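Local coordinates for uncharacterized protein YP_928783.1 (Shewanella amazonensis SB2B, PDB 3KE2) that is of unknown function but carries a winged helix-turn-helix domain and so probably binds DNA, at residues A[63-68]-A[79-84]; A[21-26]-A[58-63]; A[34-39]-A[49-54]. All blocks are in the same frame, centred on the assembly; numbering follows the deposited sequence.

Contact 1 of 3, residues A[63-68]-A[79-84]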
loop_
_atom_site.group_PDB
_atom_site.type_symbol
_atom_site.label_atom_id
_atom_site.label_comp_id
_atom_site.label_asym_id
_atom_site.label_seq_id
_atom_site.Cartn_x
_atom_site.Cartn_y
_atom_site.Cartn_z
ATOM N N GLU A 63 5.666 -4.476 -8.903
ATOM C CA GLU A 63 6.310 -4.376 -10.206
ATOM C C GLU A 63 5.426 -5.104 -11.199
ATOM O O GLU A 63 5.164 -6.300 -11.039
ATOM C CB GLU A 63 7.694 -4.984 -10.168
ATOM C CG GLU A 63 8.592 -4.320 -9.089
ATOM C CD GLU A 63 9.945 -5.014 -8.893
ATOM O OE1 GLU A 63 10.223 -6.031 -9.604
ATOM O OE2 GLU A 63 10.718 -4.535 -8.011
ATOM N N VAL A 64 4.955 -4.368 -12.201
ATOM C CA VAL A 64 4.103 -4.893 -13.233
ATOM C C VAL A 64 4.797 -4.783 -14.583
ATOM O O VAL A 64 5.476 -3.794 -14.863
ATOM C CB VAL A 64 2.740 -4.142 -13.295
ATOM C CG1 VAL A 64 2.928 -2.657 -13.408
ATOM C CG2 VAL A 64 1.960 -4.599 -14.456
ATOM N N GLU A 65 4.623 -5.826 -15.407
ATOM C CA GLU A 65 5.171 -5.922 -16.751
ATOM C C GLU A 65 4.052 -6.070 -17.735
ATOM O O GLU A 65 2.968 -6.525 -17.372
ATOM C CB GLU A 65 5.943 -7.203 -16.925
ATOM C CG GLU A 65 7.158 -7.375 -16.148
ATOM C CD GLU A 65 7.657 -8.797 -16.245
ATOM O OE1 GLU A 65 6.828 -9.719 -16.417
ATOM O OE2 GLU A 65 8.867 -8.992 -16.131
ATOM N N PHE A 66 4.341 -5.766 -18.997
ATOM C CA PHE A 66 3.391 -5.961 -20.068
ATOM C C PHE A 66 4.057 -6.972 -20.986
ATOM O O PHE A 66 5.158 -6.755 -21.478
ATOM C CB PHE A 66 3.082 -4.671 -20.768
ATOM C CG PHE A 66 1.966 -4.776 -21.729
ATOM C CD1 PHE A 66 0.671 -4.855 -21.281
ATOM C CD2 PHE A 66 2.196 -4.755 -23.096
ATOM C CE1 PHE A 66 -0.372 -4.951 -22.189
ATOM C CE2 PHE A 66 1.163 -4.828 -23.987
ATOM C CZ PHE A 66 -0.115 -4.920 -23.544
ATOM N N VAL A 67 3.377 -8.089 -21.204
ATOM C CA VAL A 67 3.934 -9.202 -21.961
ATOM C C VAL A 67 3.199 -9.576 -23.225
ATOM O O VAL A 67 2.003 -9.610 -23.238
ATOM C CB VAL A 67 3.896 -10.452 -21.054
ATOM C CG1 VAL A 67 4.540 -11.651 -21.747
ATOM C CG2 VAL A 67 4.562 -10.156 -19.717
ATOM N N GLN A 68 3.942 -9.910 -24.264
ATOM C CA GLN A 68 3.393 -10.361 -25.529
ATOM C C GLN A 68 4.007 -11.670 -25.941
ATOM O O GLN A 68 5.018 -12.071 -25.404
ATOM C CB GLN A 68 3.740 -9.403 -26.658
ATOM C CG GLN A 68 3.268 -8.014 -26.492
ATOM C CD GLN A 68 3.670 -7.151 -27.659
ATOM O OE1 GLN A 68 4.533 -6.265 -27.532
ATOM N NE2 GLN A 68 3.106 -7.446 -28.820
ATOM N N ARG A 79 1.226 -8.462 -16.292
ATOM C CA ARG A 79 1.608 -9.483 -15.341
ATOM C C ARG A 79 2.319 -8.842 -14.160
ATOM O O ARG A 79 3.108 -7.909 -14.343
ATOM C CB ARG A 79 2.531 -10.516 -15.958
ATOM C CG ARG A 79 3.039 -11.534 -14.949
ATOM C CD ARG A 79 3.585 -12.754 -15.637
ATOM N NE ARG A 79 4.671 -12.377 -16.521
ATOM C CZ ARG A 79 5.074 -13.074 -17.591
ATOM N NH1 ARG A 79 4.467 -14.196 -17.993
ATOM N NH2 ARG A 79 6.076 -12.602 -18.300
ATOM N N ILE A 80 2.065 -9.360 -12.963
ATOM C CA ILE A 80 2.698 -8.867 -11.768
ATOM C C ILE A 80 4.027 -9.581 -11.637
ATOM O O ILE A 80 4.053 -10.811 -11.471
ATOM C CB ILE A 80 1.823 -9.143 -10.531
ATOM C CG1 ILE A 80 0.432 -8.509 -10.716
ATOM C CG2 ILE A 80 2.485 -8.640 -9.280
ATOM C CD1 ILE A 80 0.452 -7.073 -11.004
ATOM N N ARG A 81 5.131 -8.827 -11.754
ATOM C CA ARG A 81 6.485 -9.395 -11.624
ATOM C C ARG A 81 6.706 -9.731 -10.171
ATOM O O ARG A 81 7.216 -10.799 -9.846
ATOM C CB ARG A 81 7.577 -8.438 -12.116
ATOM C CG ARG A 81 9.019 -8.960 -11.880
ATOM C CD ARG A 81 10.113 -7.993 -12.379
ATOM N NE ARG A 81 11.461 -8.486 -12.068
ATOM C CZ ARG A 81 12.211 -9.205 -12.895
ATOM N NH1 ARG A 81 11.765 -9.514 -14.101
ATOM N NH2 ARG A 81 13.409 -9.612 -12.514
ATOM N N THR A 82 6.329 -8.809 -9.282
ATOM C CA THR A 82 6.443 -9.055 -7.830
ATOM C C THR A 82 5.460 -8.178 -7.086
ATOM O O THR A 82 5.208 -7.048 -7.500
ATOM C CB THR A 82 7.820 -8.797 -7.258
ATOM O OG1 THR A 82 7.842 -9.284 -5.908
ATOM C CG2 THR A 82 8.164 -7.307 -7.284
ATOM N N TRP A 83 4.874 -8.724 -6.021
ATOM C CA TRP A 83 3.952 -7.960 -5.186
ATOM C C TRP A 83 4.706 -7.136 -4.169
ATOM O O TRP A 83 4.153 -6.199 -3.595
ATOM C CB TRP A 83 2.990 -8.869 -4.441
ATOM C CG TRP A 83 1.918 -9.393 -5.282
ATOM C CD1 TRP A 83 1.958 -10.498 -6.061
ATOM C CD2 TRP A 83 0.603 -8.843 -5.421
ATOM N NE1 TRP A 83 0.754 -10.670 -6.685
ATOM C CE2 TRP A 83 -0.095 -9.664 -6.320
ATOM C CE3 TRP A 83 -0.052 -7.732 -4.871
ATOM C CZ2 TRP A 83 -1.417 -9.426 -6.680
ATOM C CZ3 TRP A 83 -1.381 -7.489 -5.232
ATOM C CH2 TRP A 83 -2.043 -8.333 -6.135
ATOM N N GLY A 84 5.959 -7.508 -3.933
ATOM C CA GLY A 84 6.794 -6.827 -2.970
ATOM C C GLY A 84 6.190 -6.784 -1.578
ATOM O O GLY A 84 5.827 -7.814 -1.024
HETATM O O HOH W 1 12.256 -7.699 -9.761
#
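Strands 63-67 and 77-82 form an antiparallel beta hairpin, consistent with the wing of a winged-helix domain. A classic beta bulge interrupts the pairing where Arg81 and Thr82 both face Glu63. Glu63 O accepts from both backbone nitrogens. Beyond the bulge, Glu65 and Arg79 form a hydrogen-bonded pair. Glu65 N donates to Arg79 O at 2.8 Å, almost straight at 175°.

Glu63, Glu65, Arg79 and Arg81 build a salt-bridge network. Arg81 is extended from CG to NE and runs beside Glu63, both pointing the same way. Their carboxylate and guanidinium planes are nearly coplanar, 23° apart. Glu65 crosses Arg81 obliquely, and Glu65 OE2 meets Arg81 NH1 at 3.6 Å, at the guanidinium edge. Glu65 OE1 also pairs with Arg79 NE at 3.4 Å, a salt bridge whose hydrogen bond is weak. Arg79 bends at chi3 (59°), and Val67 CG2 lies over one face of its guanidinium, 3.2 Å from Arg79 NH2. On the sheet face of Val64 and Ile80 the contact is apolar and loose.

The direct ion pair of Glu63 OE1 with Arg81 NE is long. A water bridges it, donating to Glu63 OE1 at 2.6 Å and accepting from Arg81 NE.

Contact 2 of 3, residues A[21-26]-A[58-63]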
loop_
_atom_site.group_PDB
_atom_site.type_symbol
_atom_site.label_atom_id
_atom_site.label_comp_id
_atom_site.label_asym_id
_atom_site.label_seq_id
_atom_site.Cartn_x
_atom_site.Cartn_y
_atom_site.Cartn_z
ATOM N N ARG A 21 -7.584 0.885 -5.118
ATOM C CA ARG A 21 -7.747 0.793 -6.560
ATOM C C ARG A 21 -6.568 0.040 -7.125
ATOM O O ARG A 21 -6.708 -0.837 -7.974
ATOM C CB ARG A 21 -7.826 2.198 -7.194
ATOM C CG ARG A 21 -8.006 2.225 -8.745
ATOM C CD ARG A 21 -8.110 3.668 -9.337
ATOM N NE ARG A 21 -9.139 4.489 -8.686
ATOM C CZ ARG A 21 -8.879 5.521 -7.889
ATOM N NH1 ARG A 21 -7.629 5.900 -7.709
ATOM N NH2 ARG A 21 -9.864 6.208 -7.325
ATOM N N LYS A 22 -5.376 0.387 -6.638
ATOM C CA LYS A 22 -4.175 -0.265 -7.144
ATOM C C LYS A 22 -4.203 -1.721 -6.735
ATOM O O LYS A 22 -3.877 -2.577 -7.543
ATOM C CB LYS A 22 -2.875 0.420 -6.673
ATOM C CG LYS A 22 -2.828 1.960 -6.896
ATOM C CD LYS A 22 -1.487 2.593 -6.426
ATOM C CE LYS A 22 -1.635 4.079 -5.939
ATOM N NZ LYS A 22 -2.241 5.020 -6.908
ATOM N N LEU A 23 -4.614 -2.025 -5.505
ATOM C CA LEU A 23 -4.644 -3.439 -5.077
ATOM C C LEU A 23 -5.667 -4.260 -5.821
ATOM O O LEU A 23 -5.454 -5.455 -6.076
ATOM C CB LEU A 23 -4.890 -3.584 -3.573
ATOM C CG LEU A 23 -3.697 -3.618 -2.627
ATOM C CD1 LEU A 23 -2.631 -2.658 -2.996
ATOM C CD2 LEU A 23 -4.230 -3.348 -1.214
ATOM N N TYR A 24 -6.781 -3.614 -6.160
ATOM C CA TYR A 24 -7.874 -4.280 -6.865
ATOM C C TYR A 24 -7.444 -4.608 -8.284
ATOM O O TYR A 24 -7.681 -5.735 -8.778
ATOM C CB TYR A 24 -9.143 -3.424 -6.871
ATOM C CG TYR A 24 -10.321 -4.140 -7.472
ATOM C CD1 TYR A 24 -10.949 -5.176 -6.797
ATOM C CD2 TYR A 24 -10.817 -3.781 -8.701
ATOM C CE1 TYR A 24 -12.047 -5.855 -7.356
ATOM C CE2 TYR A 24 -11.900 -4.446 -9.262
ATOM C CZ TYR A 24 -12.510 -5.483 -8.587
ATOM O OH TYR A 24 -13.597 -6.124 -9.164
ATOM N N LEU A 25 -6.825 -3.636 -8.951
ATOM C CA LEU A 25 -6.350 -3.882 -10.313
ATOM C C LEU A 25 -5.334 -5.029 -10.293
ATOM O O LEU A 25 -5.431 -5.992 -11.063
ATOM C CB LEU A 25 -5.740 -2.637 -10.920
ATOM C CG LEU A 25 -6.713 -1.571 -11.324
ATOM C CD1 LEU A 25 -5.956 -0.434 -11.967
ATOM C CD2 LEU A 25 -7.679 -2.190 -12.284
ATOM N N ALA A 26 -4.397 -4.939 -9.362
ATOM C CA ALA A 26 -3.376 -5.942 -9.249
ATOM C C ALA A 26 -4.006 -7.311 -9.053
ATOM O O ALA A 26 -3.514 -8.295 -9.587
ATOM C CB ALA A 26 -2.440 -5.605 -8.095
ATOM N N ALA A 58 4.483 1.085 -8.914
ATOM C CA ALA A 58 5.855 1.166 -8.428
ATOM C C ALA A 58 5.903 1.936 -7.100
ATOM O O ALA A 58 6.733 1.628 -6.242
ATOM C CB ALA A 58 6.745 1.808 -9.470
ATOM N N ASP A 59 5.003 2.919 -6.926
ATOM C CA ASP A 59 4.933 3.714 -5.687
ATOM C C ASP A 59 4.704 2.853 -4.447
ATOM O O ASP A 59 5.124 3.226 -3.349
ATOM C CB ASP A 59 3.805 4.778 -5.732
ATOM C CG ASP A 59 4.085 5.949 -6.712
ATOM O OD1 ASP A 59 5.207 6.029 -7.278
ATOM O OD2 ASP A 59 3.173 6.811 -6.880
ATOM N N ILE A 60 4.027 1.720 -4.605
ATOM C CA ILE A 60 3.746 0.852 -3.465
ATOM C C ILE A 60 4.479 -0.484 -3.569
ATOM O O ILE A 60 4.140 -1.429 -2.877
ATOM C CB ILE A 60 2.207 0.664 -3.263
ATOM C CG1 ILE A 60 1.532 -0.073 -4.428
ATOM C CG2 ILE A 60 1.557 2.060 -3.026
ATOM C CD1 ILE A 60 0.084 -0.591 -4.110
ATOM N N GLY A 61 5.492 -0.554 -4.430
ATOM C CA GLY A 61 6.311 -1.778 -4.579
ATOM C C GLY A 61 5.809 -2.939 -5.427
ATOM O O GLY A 61 6.353 -4.037 -5.346
ATOM N N ILE A 62 4.750 -2.718 -6.195
ATOM C CA ILE A 62 4.218 -3.752 -7.084
ATOM C C ILE A 62 4.863 -3.514 -8.450
ATOM O O ILE A 62 4.676 -2.444 -9.062
ATOM C CB ILE A 62 2.687 -3.724 -7.198
ATOM C CG1 ILE A 62 2.044 -3.933 -5.825
ATOM C CG2 ILE A 62 2.209 -4.790 -8.132
ATOM C CD1 ILE A 62 0.492 -3.898 -5.806
ATOM N N GLU A 63 5.666 -4.476 -8.903
ATOM C CA GLU A 63 6.310 -4.376 -10.206
ATOM C C GLU A 63 5.426 -5.104 -11.199
ATOM O O GLU A 63 5.164 -6.300 -11.039
ATOM C CB GLU A 63 7.694 -4.984 -10.168
ATOM C CG GLU A 63 8.592 -4.320 -9.089
ATOM C CD GLU A 63 9.945 -5.014 -8.893
ATOM O OE1 GLU A 63 10.223 -6.031 -9.604
ATOM O OE2 GLU A 63 10.718 -4.535 -8.011
#
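Two isoleucines of the 58-63 turn reach across to one side of helix 14-31. Both end in CD1, and these methyl tips are the bumps. Ile60 CD1 lies against the helix, 4.0 Å from Lys22 CB and 3.6 Å from Leu23 CD1. Ile60 holds CG1 in the crowded position between the backbone N and the carbonyl carbon (chi1 65°). From there its extended chain carries CD1 to the helix. Leu23 crosses Ile60 obliquely; Leu23 CD1 touches Ile60 CD1 and lies less closely against Ile62 CD1. One turn further along the helix, the short side chain of Ala26 lets Ile62 CD1 come down on the helix, 4.1 Å from Ala26 CB. Gly61 separates the two isoleucines and has positive phi (81°), and both side chains face the helix.

Only carbon atoms meet here. Lys22 NZ is hydrogen-bonded to Ser56 OG, so the lysine lends its CB to the packing. Phe57 and Trp83 continue the apolar layer. Phe19 of the second subunit packs on Ile60, and Pro85 of that subunit packs on Leu23. This is probably the buried seam of a winged helix-turn-helix domain, where the turn entering the wing rests on the first helix.

Contact 3 of 3, residues A[34-39]-A[49-54]. With NO3 (nitrate ion), chain D.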
loop_
_atom_site.group_PDB
_atom_site.type_symbol
_atom_site.label_atom_id
_atom_site.label_comp_id
_atom_site.label_asym_id
_atom_site.label_seq_id
_atom_site.Cartn_x
_atom_site.Cartn_y
_atom_site.Cartn_z
ATOM N N HIS A 34 -5.196 -9.625 -18.618
ATOM C CA HIS A 34 -5.844 -8.393 -18.947
ATOM C C HIS A 34 -4.931 -7.390 -19.556
ATOM O O HIS A 34 -3.717 -7.418 -19.317
ATOM C CB HIS A 34 -6.343 -7.680 -17.690
ATOM C CG HIS A 34 -7.626 -8.200 -17.161
ATOM N ND1 HIS A 34 -8.835 -7.873 -17.720
ATOM C CD2 HIS A 34 -7.902 -8.973 -16.087
ATOM C CE1 HIS A 34 -9.801 -8.456 -17.039
ATOM N NE2 HIS A 34 -9.262 -9.129 -16.039
ATOM N N ASN A 35 -5.552 -6.479 -20.314
ATOM C CA ASN A 35 -4.886 -5.302 -20.845
ATOM C C ASN A 35 -5.809 -4.091 -20.565
ATOM O O ASN A 35 -6.824 -4.228 -19.905
ATOM C CB ASN A 35 -4.462 -5.461 -22.309
ATOM C CG ASN A 35 -5.597 -5.733 -23.239
ATOM O OD1 ASN A 35 -6.748 -5.443 -22.963
ATOM N ND2 ASN A 35 -5.256 -6.275 -24.387
ATOM N N LEU A 36 -5.441 -2.911 -21.030
ATOM C CA LEU A 36 -6.228 -1.720 -20.740
ATOM C C LEU A 36 -7.656 -1.855 -21.252
ATOM O O LEU A 36 -8.609 -1.563 -20.547
ATOM C CB LEU A 36 -5.548 -0.487 -21.330
ATOM C CG LEU A 36 -4.217 -0.093 -20.697
ATOM C CD1 LEU A 36 -3.665 1.114 -21.406
ATOM C CD2 LEU A 36 -4.352 0.206 -19.186
ATOM N N LEU A 37 -7.789 -2.333 -22.468
ATOM C CA LEU A 37 -9.089 -2.502 -23.072
ATOM C C LEU A 37 -9.956 -3.504 -22.294
ATOM O O LEU A 37 -11.141 -3.257 -22.078
ATOM C CB LEU A 37 -8.933 -2.959 -24.520
ATOM C CG LEU A 37 -10.245 -2.927 -25.304
ATOM C CD1 LEU A 37 -10.979 -1.545 -25.098
ATOM C CD2 LEU A 37 -10.018 -3.271 -26.795
ATOM N N SER A 38 -9.371 -4.619 -21.851
ATOM C CA SER A 38 -10.163 -5.604 -21.100
ATOM C C SER A 38 -10.502 -5.037 -19.723
ATOM O O SER A 38 -11.642 -5.138 -19.284
ATOM C CB SER A 38 -9.477 -6.987 -20.993
ATOM O OG SER A 38 -8.284 -6.950 -20.243
ATOM N N LEU A 39 -9.528 -4.420 -19.063
ATOM C CA LEU A 39 -9.799 -3.817 -17.769
ATOM C C LEU A 39 -10.914 -2.739 -17.861
ATOM O O LEU A 39 -11.752 -2.631 -16.978
ATOM C CB LEU A 39 -8.518 -3.238 -17.154
ATOM C CG LEU A 39 -7.520 -4.296 -16.654
ATOM C CD1 LEU A 39 -6.140 -3.707 -16.389
ATOM C CD2 LEU A 39 -8.057 -4.998 -15.411
ATOM N N THR A 49 -7.615 6.616 -16.057
ATOM C CA THR A 49 -7.581 6.197 -14.657
ATOM C C THR A 49 -6.772 4.896 -14.556
ATOM O O THR A 49 -6.040 4.668 -13.595
ATOM C CB THR A 49 -8.988 5.979 -14.056
ATOM O OG1 THR A 49 -9.811 7.119 -14.293
ATOM C CG2 THR A 49 -8.913 5.710 -12.525
ATOM N N LEU A 50 -6.907 4.039 -15.563
ATOM C CA LEU A 50 -6.187 2.780 -15.590
ATOM C C LEU A 50 -4.671 2.998 -15.782
ATOM O O LEU A 50 -3.882 2.491 -14.983
ATOM C CB LEU A 50 -6.789 1.841 -16.668
ATOM C CG LEU A 50 -8.214 1.329 -16.358
ATOM C CD1 LEU A 50 -8.787 0.571 -17.528
ATOM C CD2 LEU A 50 -8.250 0.463 -15.074
ATOM N N GLN A 51 -4.271 3.741 -16.824
ATOM C CA GLN A 51 -2.843 4.017 -17.076
ATOM C C GLN A 51 -2.196 4.636 -15.851
ATOM O O GLN A 51 -1.119 4.229 -15.459
ATOM C CB GLN A 51 -2.622 4.968 -18.271
ATOM C CG GLN A 51 -2.940 4.427 -19.663
ATOM C CD GLN A 51 -2.741 5.480 -20.791
ATOM O OE1 GLN A 51 -2.337 6.613 -20.520
ATOM N NE2 GLN A 51 -3.028 5.100 -22.054
ATOM N N ASP A 52 -2.859 5.629 -15.260
ATOM C CA ASP A 52 -2.327 6.337 -14.087
ATOM C C ASP A 52 -2.235 5.441 -12.876
ATOM O O ASP A 52 -1.298 5.558 -12.104
ATOM C CB ASP A 52 -3.164 7.591 -13.717
ATOM C CG ASP A 52 -3.086 8.724 -14.765
ATOM O OD1 ASP A 52 -2.581 8.536 -15.894
ATOM O OD2 ASP A 52 -3.573 9.825 -14.452
ATOM N N ALA A 53 -3.214 4.569 -12.677
ATOM C CA ALA A 53 -3.167 3.672 -11.514
ATOM C C ALA A 53 -2.002 2.723 -11.690
ATOM O O ALA A 53 -1.153 2.585 -10.806
ATOM C CB ALA A 53 -4.443 2.912 -11.364
ATOM N N ILE A 54 -1.943 2.107 -12.865
ATOM C CA ILE A 54 -0.873 1.173 -13.205
ATOM C C ILE A 54 0.468 1.886 -13.144
ATOM O O ILE A 54 1.454 1.345 -12.630
ATOM C CB ILE A 54 -1.096 0.562 -14.582
ATOM C CG1 ILE A 54 -2.306 -0.363 -14.528
ATOM C CG2 ILE A 54 0.098 -0.220 -15.014
ATOM C CD1 ILE A 54 -2.764 -0.854 -15.892
HETATM N N NO3 D . -4.201 -2.289 -24.272
HETATM O O1 NO3 D . -3.464 -2.159 -23.103
HETATM O O2 NO3 D . -3.614 -1.966 -25.495
HETATM O O3 NO3 D . -5.514 -2.751 -24.188
#
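Ser38 OG is the best-held polar atom, with two hydrogen bonds. Asn35 N donates to Ser38 OG at 2.8 Å. Ser38 OG and His34 ND1 are hydrogen-bonded at 2.7 Å, and either may be the donor. The serine thus ties together the chain just before helix 36-43. Asn35 and Ser38 form a capping box at the start of that helix, which with helix 47-55 probably forms the helix-turn-helix. The return bond runs from Ser38 N to Asn35 OD1 at 3.0 Å. It lies nearly along the C=O axis of the side-chain amide. Asn35 has CG in the crowded position between the backbone N and the carbonyl carbon (chi1 60°), which turns OD1 back over the first helical turn. An alanine here would remove the amide and would probably leave Ser38 N without its capping bond and the helix start less firmly set.

A nitrate ion, probably from the crystallisation liquor, sits at the same helix end. Leu36 N donates to nitrate O1. Leu37 N donates to nitrate O3 at 2.9 Å. The positive end of the helix dipole probably helps hold the anion.

The contact between the helices is apolar. Leu36 and Leu50 slide past each other in opposite directions, and Leu36 CD2 reaches Leu50 CB. Leu36 CD2 also meets Ile54 CD1 at 3.8 Å. The side chains of Leu36 and Gln51 cross at about a right angle, with Leu36 CD1 against Gln51 CG. Leu39 points toward helix 47-55. Met29 of helix 14-31 touches Leu39 and Ile54, and Tyr78 of strand 77-82 touches Leu36 and Ile54. Leu50 CD1 lies against both Leu36 and Leu39, 3.7 Å from Leu36 O and 3.8 Å from Leu39 CB.

In the fold
Contact 2 is the buried one, contact 3 is partly buried, and contact 1 lies on the surface. Their chemistry follows. Contact 1 relies on backbone pairing and charged side chains, contact 2 on aliphatic carbons. Contact 3 joins an apolar helix interface to a polar helix cap. Helix 14-31 links the last two: Leu25 packs on Leu39, Leu50 and Ala53 of contact 3. Contacts 1 and 2 share Glu63; Trp83 leans on Ala26 and Ile62, and Ile80 on Ile62. Val64 meets Ile54, and Phe66 meets Asn35, so the hairpin also touches contact 3. Along the chain, contact 3 is nested inside the loop that contact 2 closes, and contact 1 follows.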